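Side-chain contacts in replicative DNA helicase (Mycobacterium tuberculosis, PDB 2R5U), which probably unwinds duplex DNA ahead of the replisome as a hexameric, ATP-driven 5'-3' helicase, of which this chain is the N-terminal domain: residues Leu73-Tyr76 with Gly77-Glu80; Gly139-Val142 with Val143-Gly146. All coordinates share one frame; numbering follows the deposited sequence.

Contact 1: Leu73-Tyr76 with Gly77-Glu80; sequences LDLY and GRGE
Arg78 lies back along the helix end it has just left, against Asp74 and Leu75. Its CB rests 3.4 Å from Leu75 O, and CG moves on to the carbonyl of Asp74, 3.6 Å from its O. With CG beside the backbone N (chi1 -82°) the chain runs back along the last turn, and the bend at chi3 swings the guanidinium across Leu75, whose CA sits over one face. NE stays near Asp74 O, while NH2 comes within 3.6 Å of Leu75 CD2. Arg78 NH1 makes a salt bridge of 2.6 Å to Glu80 OE2, an oxygen that itself lies 3.3 Å from Leu75 CD2. NH2 also pairs with Glu90 of helix 84-93; Asp74 OD2 remains 4.1 Å from it, beyond a salt bridge, and the other oxygen of Asp74 is bound by Arg94.

Helix 63-77 ends here in a Schellman motif. Gly79 takes positive phi (70°) and donates its N to Tyr76 O, whereas Glu80 N bonds back to Leu75 O. That oxygen also accepts from Arg78 N, the two donors reaching it from opposite faces of the carbonyl plane. Two bonds on one oxygen, with the Arg78-Glu80 ion pair lying over Leu75, tie the departing chain to the last turn, and the neighbouring carboxylates probably stabilise the positive charge of Arg78.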
# COMPACT_ATOMS: atom_id res chain seq x y z
N LEU B 73 31.75 -0.37 12.70
CA LEU B 73 32.12 -1.12 11.52
C LEU B 73 32.10 -0.25 10.27
O LEU B 73 32.94 -0.41 9.39
CB LEU B 73 31.21 -2.33 11.32
CG LEU B 73 31.31 -3.53 12.27
CD1 LEU B 73 30.97 -4.75 11.44
CD2 LEU B 73 32.68 -3.70 12.95
N ASP B 74 31.12 0.67 10.18
CA ASP B 74 31.07 1.63 9.06
C ASP B 74 32.36 2.43 8.93
O ASP B 74 32.92 2.56 7.83
CB ASP B 74 29.91 2.62 9.23
CG ASP B 74 28.87 2.47 8.16
OD1 ASP B 74 27.99 1.58 8.30
OD2 ASP B 74 28.93 3.25 7.18
N LEU B 75 32.81 2.98 10.05
CA LEU B 75 34.04 3.76 10.13
C LEU B 75 35.28 2.92 9.81
O LEU B 75 36.11 3.31 9.00
CB LEU B 75 34.16 4.40 11.51
CG LEU B 75 33.20 5.58 11.76
CD1 LEU B 75 33.19 5.96 13.23
CD2 LEU B 75 33.59 6.77 10.90
N TYR B 76 35.37 1.76 10.45
CA TYR B 76 36.49 0.84 10.27
C TYR B 76 36.63 0.36 8.81
O TYR B 76 37.75 0.28 8.29
CB TYR B 76 36.33 -0.32 11.26
CG TYR B 76 37.33 -1.44 11.17
CD1 TYR B 76 38.55 -1.37 11.86
CD2 TYR B 76 37.02 -2.62 10.50
CE1 TYR B 76 39.46 -2.44 11.82
CE2 TYR B 76 37.91 -3.68 10.45
CZ TYR B 76 39.12 -3.58 11.10
OH TYR B 76 39.97 -4.65 11.05
N GLY B 77 35.51 0.04 8.16
CA GLY B 77 35.50 -0.37 6.75
C GLY B 77 35.95 0.74 5.81
O GLY B 77 36.34 0.48 4.67
N ARG B 78 35.92 1.97 6.30
CA ARG B 78 36.37 3.14 5.56
C ARG B 78 37.77 3.59 5.91
O ARG B 78 38.24 4.58 5.38
CB ARG B 78 35.40 4.30 5.79
CG ARG B 78 34.19 4.23 4.90
CD ARG B 78 33.40 5.52 4.99
NE ARG B 78 32.49 5.51 6.13
CZ ARG B 78 32.32 6.53 6.96
NH1 ARG B 78 33.02 7.65 6.79
NH2 ARG B 78 31.47 6.43 7.97
N GLY B 79 38.44 2.86 6.79
CA GLY B 79 39.77 3.23 7.22
C GLY B 79 39.80 4.49 8.09
O GLY B 79 40.84 5.13 8.22
N GLU B 80 38.67 4.82 8.69
CA GLU B 80 38.60 5.92 9.64
C GLU B 80 38.63 5.38 11.07
O GLU B 80 38.12 4.28 11.33
CB GLU B 80 37.35 6.78 9.37
CG GLU B 80 37.37 7.39 7.94
CD GLU B 80 36.06 8.04 7.51
OE1 GLU B 80 35.99 8.49 6.34
OE2 GLU B 80 35.09 8.10 8.32

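Contact 2: Gly139-Val142 with Val143-Gly146; sequences GTRV and VQYG
A last stretch of the long helix 119-147, close to its C-terminal end, brings Arg141 and Tyr145 side by side one turn apart, both pointing the same way. The aliphatic part of the arginine does the touching: CG lies 3.7 Å from Tyr145 OH and nearly as close to CZ, and CD follows alongside the hydroxyl. Arg141 CG stands anti to the backbone N (chi1 -152°), which sets the start of the chain beside the phenol that reaches back from Tyr145, before a bend at chi3 turns the guanidinium away from the ring; the two planes are 54° apart. Tyr145 lies over the backbone of the preceding turn, with Arg141 O 3.3 Å above one face and offset toward the rim. The same oxygen accepts Tyr145 N at 3.0 Å, so one carbonyl meets both the backbone and the ring of this tyrosine.

In the N-terminal domain of DnaB this helix pairs with helix 155-169 as a helical hairpin, and both polar ends reach across it to one carboxylate: Arg141 NH1 forms a salt bridge with Glu165, and Tyr145 OH a hydrogen bond with its other oxygen. Val142 packs on Ala162 of the same partner helix.

On another flank, Gln144 lies with CB and CG against the Thr140 carbonyl, CG 3.4 Å from Thr140 O, which also accepts Gln144 N. Val143 turns CG2 to Gly139 O, 3.4 Å away, beside the nearly straight bond (171°) from its own N to that oxygen. A neighbouring subunit of the hexamer packs here too: Val142 and Val143 rest on Gly139 of that chain, and Thr140 on Val143 of that chain.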
# COMPACT_ATOMS: atom_id res chain seq x y z
N GLY B 139 13.65 -22.30 15.74
CA GLY B 139 12.74 -23.29 16.30
C GLY B 139 11.30 -22.83 16.29
O GLY B 139 10.43 -23.54 15.78
N THR B 140 11.03 -21.63 16.82
CA THR B 140 9.64 -21.16 16.88
C THR B 140 9.10 -20.88 15.49
O THR B 140 7.90 -21.03 15.24
CB THR B 140 9.39 -19.94 17.84
OG1 THR B 140 9.34 -18.72 17.10
CG2 THR B 140 10.39 -19.85 18.98
N ARG B 141 9.98 -20.50 14.57
CA ARG B 141 9.60 -20.35 13.18
C ARG B 141 9.16 -21.69 12.57
O ARG B 141 8.16 -21.76 11.86
CB ARG B 141 10.73 -19.74 12.36
CG ARG B 141 10.23 -18.96 11.17
CD ARG B 141 11.28 -17.96 10.65
NE ARG B 141 11.63 -16.92 11.62
CZ ARG B 141 12.87 -16.65 12.03
NH1 ARG B 141 13.92 -17.32 11.57
NH2 ARG B 141 13.07 -15.68 12.92
N VAL B 142 9.89 -22.76 12.89
CA VAL B 142 9.56 -24.12 12.43
C VAL B 142 8.21 -24.60 12.97
O VAL B 142 7.39 -25.12 12.21
CB VAL B 142 10.70 -25.11 12.76
CG1 VAL B 142 10.26 -26.57 12.53
CG2 VAL B 142 11.93 -24.79 11.93
N VAL B 143 7.99 -24.41 14.27
CA VAL B 143 6.70 -24.67 14.90
C VAL B 143 5.58 -23.95 14.16
O VAL B 143 4.59 -24.57 13.75
CB VAL B 143 6.70 -24.27 16.40
CG1 VAL B 143 5.33 -24.48 17.03
CG2 VAL B 143 7.72 -25.07 17.15
N GLN B 144 5.75 -22.64 13.95
CA GLN B 144 4.77 -21.86 13.19
C GLN B 144 4.44 -22.47 11.83
O GLN B 144 3.26 -22.55 11.47
CB GLN B 144 5.22 -20.41 13.03
CG GLN B 144 5.00 -19.55 14.27
CD GLN B 144 5.64 -18.17 14.17
OE1 GLN B 144 5.47 -17.33 15.06
NE2 GLN B 144 6.37 -17.92 13.08
N TYR B 145 5.47 -22.90 11.10
CA TYR B 145 5.29 -23.53 9.79
C TYR B 145 4.52 -24.86 9.86
O TYR B 145 3.74 -25.18 8.96
CB TYR B 145 6.63 -23.79 9.09
CG TYR B 145 7.41 -22.56 8.67
CD1 TYR B 145 8.73 -22.66 8.25
CD2 TYR B 145 6.82 -21.28 8.69
CE1 TYR B 145 9.45 -21.54 7.87
CE2 TYR B 145 7.53 -20.15 8.31
CZ TYR B 145 8.85 -20.29 7.90
OH TYR B 145 9.56 -19.17 7.52
N GLY B 146 4.79 -25.63 10.92
CA GLY B 146 4.08 -26.88 11.18
C GLY B 146 2.59 -26.67 11.38
O GLY B 146 1.79 -27.38 10.78

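Overall arrangement
Contacts 1 and 2 follow one another along the chain and lie on opposite sides of its centre, 38 Å apart between centres and about 21 Å at the nearest atoms, so neither touches the other. They illustrate two uses of short-range helical geometry. Contact 1 ends a helix at the surface of the globular part, where Glu80 packs on Tyr121 of a neighbouring subunit. Contact 2 continues a helix within the projecting hairpin, packed against another subunit. In each an arginine reaches a glutamate on the next helix along the chain. Both thus combine bonds between neighbouring turns of one continuous piece of chain with packing between helices and between subunits.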